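Local coordinates for penicillin binding protein transpeptidase domain protein (Escherichia coli, PDB 4BJQ) that belongs to the penicillin-binding protein family and is represented here by a small alpha/beta fragment found as a two-chain assembly, at residues A25-L30 with M60-I64. Numbering follows the deposited sequence.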
loop_
_atom_site.group_PDB
_atom_site.type_symbol
_atom_site.label_atom_id
_atom_site.label_comp_id
_atom_site.label_asym_id
_atom_site.label_seq_id
_atom_site.Cartn_x
_atom_site.Cartn_y
_atom_site.Cartn_z
ATOM N N ALA A 25 10.426 6.241 3.488
ATOM C CA ALA A 25 10.804 6.856 4.753
ATOM C C ALA A 25 11.296 5.831 5.795
ATOM O O ALA A 25 12.227 6.131 6.544
ATOM C CB ALA A 25 9.669 7.718 5.304
ATOM N N LEU A 26 10.677 4.639 5.841
ATOM C CA LEU A 26 11.129 3.576 6.742
ATOM C C LEU A 26 12.547 3.144 6.348
ATOM O O LEU A 26 13.435 3.068 7.197
ATOM C CB LEU A 26 10.167 2.363 6.747
ATOM C CG LEU A 26 10.547 1.094 7.551
ATOM C CD1 LEU A 26 10.736 1.386 9.022
ATOM C CD2 LEU A 26 9.528 -0.050 7.387
ATOM N N ALA A 27 12.740 2.868 5.063
ATOM C CA ALA A 27 14.026 2.413 4.554
ATOM C C ALA A 27 15.159 3.404 4.862
ATOM O O ALA A 27 16.197 2.990 5.380
ATOM C CB ALA A 27 13.934 2.123 3.062
ATOM N N ASN A 28 14.947 4.688 4.544
ATOM C CA ASN A 28 15.892 5.767 4.840
ATOM C C ASN A 28 16.236 5.863 6.331
ATOM O O ASN A 28 17.406 5.943 6.700
ATOM C CB ASN A 28 15.337 7.131 4.396
ATOM C CG ASN A 28 15.085 7.230 2.900
ATOM O OD1 ASN A 28 15.585 6.427 2.098
ATOM N ND2 ASN A 28 14.317 8.245 2.511
ATOM N N ALA A 29 15.210 5.859 7.180
ATOM C CA ALA A 29 15.395 5.916 8.630
ATOM C C ALA A 29 16.234 4.756 9.167
ATOM O O ALA A 29 17.040 4.932 10.085
ATOM C CB ALA A 29 14.057 5.974 9.339
ATOM N N LEU A 30 16.052 3.572 8.601
ATOM C CA LEU A 30 16.802 2.402 9.057
ATOM C C LEU A 30 18.150 2.242 8.324
ATOM O O LEU A 30 18.987 1.415 8.713
ATOM C CB LEU A 30 15.942 1.141 8.938
ATOM C CG LEU A 30 14.763 0.994 9.907
ATOM C CD1 LEU A 30 13.899 -0.233 9.565
ATOM C CD2 LEU A 30 15.248 0.923 11.373
ATOM N N MET A 60 13.688 7.078 17.044
ATOM C CA MET A 60 13.507 6.342 15.796
ATOM C C MET A 60 12.255 5.437 15.783
ATOM O O MET A 60 11.573 5.352 14.765
ATOM C CB MET A 60 14.754 5.516 15.473
ATOM C CG MET A 60 14.683 4.855 14.108
ATOM S SD MET A 60 16.242 4.135 13.570
ATOM C CE MET A 60 17.155 5.609 13.139
ATOM N N ALA A 61 11.961 4.770 16.897
ATOM C CA ALA A 61 10.818 3.837 16.965
ATOM C C ALA A 61 9.439 4.518 16.891
ATOM O O ALA A 61 8.543 4.040 16.185
ATOM C CB ALA A 61 10.915 2.933 18.215
ATOM N N ASP A 62 9.275 5.620 17.628
ATOM C CA ASP A 62 8.071 6.444 17.533
ATOM C C ASP A 62 7.882 6.969 16.112
ATOM O O ASP A 62 6.791 6.904 15.577
ATOM C CB ASP A 62 8.132 7.637 18.493
ATOM C CG ASP A 62 8.151 7.232 19.955
ATOM O OD1 ASP A 62 8.276 6.030 20.264
ATOM O OD2 ASP A 62 8.056 8.136 20.817
ATOM N N TYR A 63 8.956 7.489 15.511
ATOM C CA TYR A 63 8.921 7.966 14.116
ATOM C C TYR A 63 8.373 6.875 13.180
ATOM O O TYR A 63 7.494 7.142 12.354
ATOM C CB TYR A 63 10.317 8.425 13.654
ATOM C CG TYR A 63 10.397 8.801 12.184
ATOM C CD1 TYR A 63 10.051 10.082 11.754
ATOM C CD2 TYR A 63 10.815 7.874 11.221
ATOM C CE1 TYR A 63 10.121 10.439 10.410
ATOM C CE2 TYR A 63 10.886 8.221 9.871
ATOM C CZ TYR A 63 10.535 9.507 9.476
ATOM O OH TYR A 63 10.596 9.871 8.148
ATOM N N ILE A 64 8.885 5.658 13.334
ATOM C CA ILE A 64 8.458 4.519 12.516
ATOM C C ILE A 64 7.002 4.143 12.784
ATOM O O ILE A 64 6.251 3.893 11.849
ATOM C CB ILE A 64 9.415 3.319 12.681
ATOM C CG1 ILE A 64 10.714 3.613 11.925
ATOM C CG2 ILE A 64 8.779 2.006 12.164
ATOM C CD1 ILE A 64 11.899 2.884 12.444
HETATM O O HOH W 1 12.727 8.728 7.066
#
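Tyr63 and Met60 both carry CG anti to the backbone N, and this sends both side chains across to the helix of Ala25 and Ala29. For Tyr63 chi1 is 174°. Its ring reaches toward the two alanines, with CE2 3.9 Å from Ala29 CB at an oblique approach. Farther out, Tyr63 OH lies 3.7 Å from Ala25 CB. The ring turns its edge to Ala25 O, which sits near the ring plane. A water completes this corner. It donates to Ala25 O at 2.7 Å and hydrogen-bonds to Tyr63 OH at 2.6 Å. Ala25 O also accepts the helical bond from Ala29 N, so two bonds grip it. The water bridge probably helps to fix the outer end of the ring.

Met60 is extended until chi3, where it bends (-75°). Its CE then lies close to Ala29 O, while SD meets Leu30 CD2 at 4.0 Å. On the more buried side, the branches of Ile64 meet two leucines. Leu26 CD1 is 3.7 Å from Ile64 CG1 and nearly as close to CG2 and CD1. Leu30 CD2 touches Ile64 CD1 at 4.0 Å. Ile64 crosses each leucine at about a right angle. Leu26 and Ile64 both continue onto Ile72 of strand 72-76, and Leu30 onto Ala53 of strand 50-56. Ile64 also packs on Ile4 of the second subunit.

The two helical segments run antiparallel at 172°, with axes 10.9 Å apart at closest approach. Ala25 and Ala29, one turn apart, give helix 19-30 a small-residue face for Tyr63. This is an antiparallel helix pair of an alpha/beta fold, apolar toward strands 50-56 and 72-76 and joined through water beside Tyr63.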